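Local coordinates for protein spermidine N1-acetyltransferase (PDB 6DAU) that transfers an acetyl group from acetyl-coenzyme A to the polyamines spermidine and spermine, as a member of the GNAT acetyltransferase family, at residues D14-F17 and I18-N22. The protein carries 2 engineered substitutions. Numbering follows the deposited sequence.
Sequences DLRF and IHNLN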
ATOM      1  N   ASP C  14      12.484 -27.451  -2.591  1.00 60.88           N
ATOM      2  CA  ASP C  14      12.685 -28.410  -1.502  1.00 56.15           C
ATOM      3  C   ASP C  14      11.595 -28.330  -0.428  1.00 55.86           C
ATOM      4  O   ASP C  14      11.590 -29.158   0.484  1.00 53.77           O
ATOM      5  CB  ASP C  14      14.044 -28.180  -0.834  1.00 55.51           C
ATOM      6  CG  ASP C  14      15.197 -28.331  -1.780  1.00 60.27           C
ATOM      7  OD1 ASP C  14      15.198 -29.294  -2.583  1.00 63.12           O
ATOM      8  OD2 ASP C  14      16.131 -27.491  -1.716  1.00 64.28           O
ATOM      9  N   LEU C  15      10.689 -27.347  -0.519  1.00 54.40           N
ATOM     10  CA  LEU C  15       9.692 -27.135   0.550  1.00 54.74           C
ATOM     11  C   LEU C  15       8.766 -28.356   0.749  1.00 57.08           C
ATOM     12  O   LEU C  15       8.385 -28.687   1.883  1.00 58.20           O
ATOM     13  CB  LEU C  15       8.861 -25.869   0.294  1.00 54.40           C
ATOM     14  CG  LEU C  15       9.625 -24.510   0.383  1.00 57.99           C
ATOM     15  CD1 LEU C  15       8.660 -23.370   0.029  1.00 53.68           C
ATOM     16  CD2 LEU C  15      10.274 -24.283   1.749  1.00 50.01           C
ATOM     17  N   ARG C  16       8.429 -29.031  -0.350  1.00 58.63           N
ATOM     18  CA  ARG C  16       7.597 -30.228  -0.311  1.00 59.57           C
ATOM     19  C   ARG C  16       8.228 -31.285   0.599  1.00 57.84           C
ATOM     20  O   ARG C  16       7.572 -31.853   1.487  1.00 57.81           O
ATOM     21  CB  ARG C  16       7.464 -30.784  -1.730  1.00 62.74           C
ATOM     22  CG  ARG C  16       6.308 -31.752  -1.921  1.00 72.03           C
ATOM     23  CD  ARG C  16       5.073 -30.958  -2.319  1.00 76.81           C
ATOM     24  NE  ARG C  16       4.119 -30.973  -1.237  1.00 75.31           N
ATOM     25  CZ  ARG C  16       3.013 -30.244  -1.168  1.00 76.47           C
ATOM     26  NH1 ARG C  16       2.687 -29.371  -2.121  1.00 76.12           N
ATOM     27  NH2 ARG C  16       2.240 -30.399  -0.106  1.00 77.69           N
ATOM     28  N   PHE C  17       9.516 -31.530   0.360  1.00 59.26           N
ATOM     29  CA  PHE C  17      10.298 -32.433   1.175  1.00 60.64           C
ATOM     30  C   PHE C  17      10.334 -32.016   2.664  1.00 61.06           C
ATOM     31  O   PHE C  17      10.091 -32.867   3.549  1.00 60.74           O
ATOM     32  CB  PHE C  17      11.694 -32.558   0.586  1.00 62.39           C
ATOM     33  CG  PHE C  17      12.608 -33.439   1.382  1.00 63.89           C
ATOM     34  CD1 PHE C  17      12.286 -34.795   1.610  1.00 65.14           C
ATOM     35  CD2 PHE C  17      13.816 -32.935   1.880  1.00 62.93           C
ATOM     36  CE1 PHE C  17      13.135 -35.611   2.345  1.00 66.34           C
ATOM     37  CE2 PHE C  17      14.668 -33.740   2.607  1.00 62.48           C
ATOM     38  CZ  PHE C  17      14.336 -35.078   2.834  1.00 66.33           C
ATOM     39  N   ILE C  18      10.606 -30.727   2.925  1.00 58.07           N
ATOM     40  CA  ILE C  18      10.569 -30.170   4.288  1.00 61.91           C
ATOM     41  C   ILE C  18       9.225 -30.458   4.932  1.00 62.13           C
ATOM     42  O   ILE C  18       9.159 -30.900   6.082  1.00 63.00           O
ATOM     43  CB  ILE C  18      10.813 -28.611   4.310  1.00 64.43           C
ATOM     44  CG1 ILE C  18      12.234 -28.243   3.894  1.00 67.28           C
ATOM     45  CG2 ILE C  18      10.516 -27.978   5.670  1.00 57.33           C
ATOM     46  CD1 ILE C  18      13.286 -29.272   4.233  1.00 77.94           C
ATOM     47  N   HIS C  19       8.154 -30.202   4.180  1.00 59.77           N
ATOM     48  CA  HIS C  19       6.820 -30.372   4.718  1.00 60.39           C
ATOM     49  C   HIS C  19       6.560 -31.854   5.003  1.00 64.37           C
ATOM     50  O   HIS C  19       6.052 -32.184   6.076  1.00 63.25           O
ATOM     51  CB  HIS C  19       5.769 -29.821   3.767  1.00 61.07           C
ATOM     52  CG  HIS C  19       4.400 -29.764   4.366  1.00 62.56           C
ATOM     53  ND1 HIS C  19       3.362 -30.529   3.894  1.00 63.12           N
ATOM     54  CD2 HIS C  19       3.904 -29.056   5.414  1.00 64.41           C
ATOM     55  CE1 HIS C  19       2.283 -30.304   4.612  1.00 64.86           C
ATOM     56  NE2 HIS C  19       2.584 -29.411   5.539  1.00 66.78           N
ATOM     57  N   ASN C  20       6.943 -32.736   4.069  1.00 65.29           N
ATOM     58  CA  ASN C  20       6.762 -34.182   4.263  1.00 68.88           C
ATOM     59  C   ASN C  20       7.565 -34.697   5.454  1.00 67.35           C
ATOM     60  O   ASN C  20       7.097 -35.582   6.143  1.00 67.12           O
ATOM     61  CB  ASN C  20       7.139 -34.992   3.006  1.00 66.02           C
ATOM     62  CG  ASN C  20       6.154 -34.824   1.882  1.00 66.33           C
ATOM     63  OD1 ASN C  20       4.966 -34.601   2.122  1.00 67.54           O
ATOM     64  ND2 ASN C  20       6.637 -34.955   0.633  1.00 61.90           N
ATOM     65  N   LEU C  21       8.754 -34.134   5.685  1.00 64.28           N
ATOM     66  CA  LEU C  21       9.552 -34.508   6.858  1.00 68.95           C
ATOM     67  C   LEU C  21       8.871 -34.269   8.210  1.00 74.98           C
ATOM     68  O   LEU C  21       9.147 -35.022   9.148  1.00 78.40           O
ATOM     69  CB  LEU C  21      10.942 -33.856   6.855  1.00 66.59           C
ATOM     70  CG  LEU C  21      12.026 -34.431   5.945  1.00 66.95           C
ATOM     71  CD1 LEU C  21      13.279 -33.569   6.054  1.00 64.30           C
ATOM     72  CD2 LEU C  21      12.361 -35.863   6.256  1.00 65.46           C
ATOM     73  N   ASN C  22       7.998 -33.259   8.308  1.00 81.90           N
ATOM     74  CA  ASN C  22       7.230 -33.018   9.547  1.00 86.44           C
ATOM     75  C   ASN C  22       6.007 -33.914   9.734  1.00 96.46           C
ATOM     76  O   ASN C  22       5.610 -34.188  10.871  1.00101.70           O
ATOM     77  CB  ASN C  22       6.754 -31.587   9.648  1.00 86.91           C
ATOM     78  CG  ASN C  22       7.851 -30.574   9.373  1.00 91.66           C
ATOM     79  OD1 ASN C  22       8.982 -30.692   9.857  1.00 97.70           O
ATOM     80  ND2 ASN C  22       7.507 -29.546   8.616  1.00 90.34           N
TER
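Phe17 and Leu21 meet one turn apart on helix 15-24. The leucine lays CD1 over one face of the phenyl ring, off centre toward the rim. This is a CH-pi contact, with CD1 4.0 Å from the centroid of the Phe17 ring and 26° off the ring normal. With CG of Phe17 anti to the backbone N (chi1 178°), the ring leans along the helix toward Leu21, and its CZ comes within 3.7 Å of Leu21 CD1. Ile18 adds a looser apolar touch, its CD1 4.4 Å from Phe17 CD2.

Four backbone hydrogen bonds run from the N-H groups of residues 18-21 back to the carbonyl oxygens four positions earlier. Ile18 N gives the first to Asp14 O at 3.1 Å. His19 N to Leu15 O, Asn20 N to Arg16 O and Leu21 N to Phe17 O follow, each 2.8 Å long. This is regular alpha-helical bonding, and it fixes the spacing of the side chains.

The side chains of Arg16 and His19 extend alongside each other in a common direction. The guanidinium plane stands 84° from the imidazole plane, and NH2 of Arg16 is 4.2 Å from ND1 of His19. Both polar ends have other partners: Arg16 makes a cation-pi contact with Phe39, and His19 NE2 bonds to Glu37 O. CG of Asn20 lies 3.3 Å from Arg16 O, but ND2 meets that oxygen at too poor an angle for a hydrogen bond.

Ile18 and Leu21 rest on Leu70 of strand 67-77, Phe17 reaches Leu67, and Leu15 packs on helix 39-49. These residues join the early GNAT helix to both elements. Within the contact, the backbone supplies the hydrogen bonds, while Phe17 and Leu21 meet by dispersion, with no polar bond between side chains of the two segments.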